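Local structure of SMC protein (Pyrococcus furiosus, 3NWC) at the interface of chains A and B. The protein dimerises through its hinge domain, the part present here, binds DNA with it, and probably serves chromosome condensation and partitioning as a coiled-coil ATPase. Sequence-based numbering; all coordinates share one arbitrary frame. Chains: chain A/B, SMC protein.

The interface of chains A and B. Residues chain A 158, 162-165; chain B 62, 88-91.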
loop_
_atom_site.group_PDB
_atom_site.type_symbol
_atom_site.label_atom_id
_atom_site.label_comp_id
_atom_site.label_asym_id
_atom_site.label_seq_id
_atom_site.Cartn_x
_atom_site.Cartn_y
_atom_site.Cartn_z
ATOM N N GLU A 158 -9.507 -4.833 5.203
ATOM C CA GLU A 158 -8.520 -4.390 6.171
ATOM C C GLU A 158 -9.230 -4.239 7.508
ATOM O O GLU A 158 -10.447 -4.080 7.556
ATOM C CB GLU A 158 -7.841 -3.100 5.699
ATOM C CG GLU A 158 -7.023 -3.302 4.420
ATOM C CD GLU A 158 -6.393 -2.025 3.898
ATOM O OE1 GLU A 158 -5.465 -1.508 4.554
ATOM O OE2 GLU A 158 -6.820 -1.546 2.824
ATOM N N ALA A 162 -11.528 -0.828 5.432
ATOM C CA ALA A 162 -11.305 -0.601 3.994
ATOM C C ALA A 162 -11.518 -1.896 3.214
ATOM O O ALA A 162 -10.984 -2.945 3.583
ATOM C CB ALA A 162 -9.905 -0.080 3.751
ATOM N N ILE A 163 -12.284 -1.814 2.131
ATOM C CA ILE A 163 -12.654 -2.996 1.357
ATOM C C ILE A 163 -12.102 -2.922 -0.053
ATOM O O ILE A 163 -12.352 -1.956 -0.766
ATOM C CB ILE A 163 -14.178 -3.147 1.283
ATOM C CG1 ILE A 163 -14.770 -3.093 2.694
ATOM C CG2 ILE A 163 -14.548 -4.452 0.593
ATOM C CD1 ILE A 163 -16.278 -3.095 2.736
ATOM N N THR A 164 -11.351 -3.948 -0.456
ATOM C CA THR A 164 -10.756 -3.997 -1.789
ATOM C C THR A 164 -11.305 -5.174 -2.562
ATOM O O THR A 164 -11.366 -6.288 -2.042
ATOM C CB THR A 164 -9.229 -4.166 -1.743
ATOM O OG1 THR A 164 -8.652 -3.074 -1.019
ATOM C CG2 THR A 164 -8.663 -4.182 -3.172
ATOM N N GLY A 165 -11.735 -4.922 -3.792
ATOM C CA GLY A 165 -12.305 -5.974 -4.609
ATOM C C GLY A 165 -12.240 -5.641 -6.081
ATOM O O GLY A 165 -11.985 -4.498 -6.460
ATOM N N ARG B 62 -3.346 5.530 -0.373
ATOM C CA ARG B 62 -4.661 5.873 0.139
ATOM C C ARG B 62 -5.285 6.965 -0.712
ATOM O O ARG B 62 -6.493 7.082 -0.791
ATOM C CB ARG B 62 -4.583 6.307 1.605
ATOM C CG ARG B 62 -4.145 5.197 2.538
ATOM C CD ARG B 62 -4.924 3.937 2.261
ATOM N NE ARG B 62 -4.561 2.869 3.180
ATOM C CZ ARG B 62 -5.203 1.712 3.266
ATOM N NH1 ARG B 62 -6.258 1.470 2.490
ATOM N NH2 ARG B 62 -4.795 0.803 4.139
ATOM N N ARG B 88 -9.385 -3.241 -9.937
ATOM C CA ARG B 88 -9.681 -3.200 -8.507
ATOM C C ARG B 88 -9.641 -1.802 -7.916
ATOM O O ARG B 88 -8.900 -0.941 -8.382
ATOM C CB ARG B 88 -8.703 -4.096 -7.744
ATOM C CG ARG B 88 -8.960 -5.572 -8.001
ATOM C CD ARG B 88 -7.831 -6.426 -7.508
ATOM N NE ARG B 88 -7.696 -6.482 -6.037
ATOM C CZ ARG B 88 -8.320 -7.366 -5.251
ATOM N NH1 ARG B 88 -9.187 -8.234 -5.752
ATOM N NH2 ARG B 88 -8.088 -7.382 -3.946
ATOM N N LEU B 89 -10.461 -1.592 -6.887
ATOM C CA LEU B 89 -10.393 -0.390 -6.060
ATOM C C LEU B 89 -10.545 -0.747 -4.594
ATOM O O LEU B 89 -11.099 -1.790 -4.252
ATOM C CB LEU B 89 -11.504 0.596 -6.432
ATOM C CG LEU B 89 -11.480 1.191 -7.842
ATOM C CD1 LEU B 89 -12.761 1.990 -8.106
ATOM C CD2 LEU B 89 -10.233 2.049 -8.091
ATOM N N THR B 90 -10.040 0.141 -3.737
ATOM C CA THR B 90 -10.201 0.063 -2.300
ATOM C C THR B 90 -11.231 1.095 -1.882
ATOM O O THR B 90 -11.122 2.279 -2.235
ATOM C CB THR B 90 -8.870 0.345 -1.586
ATOM O OG1 THR B 90 -7.917 -0.648 -1.978
ATOM C CG2 THR B 90 -9.050 0.285 -0.070
ATOM N N PHE B 91 -12.249 0.640 -1.154
ATOM C CA PHE B 91 -13.354 1.513 -0.760
ATOM C C PHE B 91 -13.318 1.811 0.723
ATOM O O PHE B 91 -13.005 0.923 1.525
ATOM C CB PHE B 91 -14.676 0.854 -1.136
ATOM C CG PHE B 91 -14.833 0.641 -2.619
ATOM C CD1 PHE B 91 -15.341 1.649 -3.427
ATOM C CD2 PHE B 91 -14.448 -0.557 -3.207
ATOM C CE1 PHE B 91 -15.475 1.459 -4.798
ATOM C CE2 PHE B 91 -14.577 -0.754 -4.576
ATOM C CZ PHE B 91 -15.096 0.259 -5.373
#
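A:Glu158 and B:Arg62 meet tip to tip across the hinge dimer interface, carboxylate and guanidinium nearly coplanar (14° apart). The grip is end-on: B:Arg62 NH2 donates to the syn lone pair of A:Glu158 OE1, completing a salt bridge, and NH1 donates to OE2 at 3.1 Å, somewhat out of the carboxylate plane. The NH2 bond is modelled very short, so its length carries little weight. An alanine in place of A:Glu158 would probably leave the B:Arg62 guanidinium without its charged mate across the interface and free to turn. Alongside, strand 163-165 of chain A pairs antiparallel with strand 89-93 of chain B, joining the homodimer by a sheet that spans both subunits. A:Ile163 and B:Phe91 exchange two backbone bonds, A:Ile163 N to B:Phe91 O at 2.9 Å and B:Phe91 N to A:Ile163 O. A:Gly165 N adds another to B:Leu89 O at 3.2 Å. Between these pairs the hydroxyls of A:Thr164 and B:Thr90 hydrogen-bond, OG1 to OG1 at 2.7 Å. Both OG1 atoms lie anti to their own carbonyl carbon (chi1 -59° and -61°), which turns them toward each other. B:Thr90 CG2 lies at the edge of the B:Arg62 guanidinium, in its plane, and 3.9 Å from A:Ala162 CB. Farther along, B:Arg88, bent at chi3, crosses A:Thr164 at about a right angle, its guanidinium carbon CZ 3.8 Å from the methyl CG2.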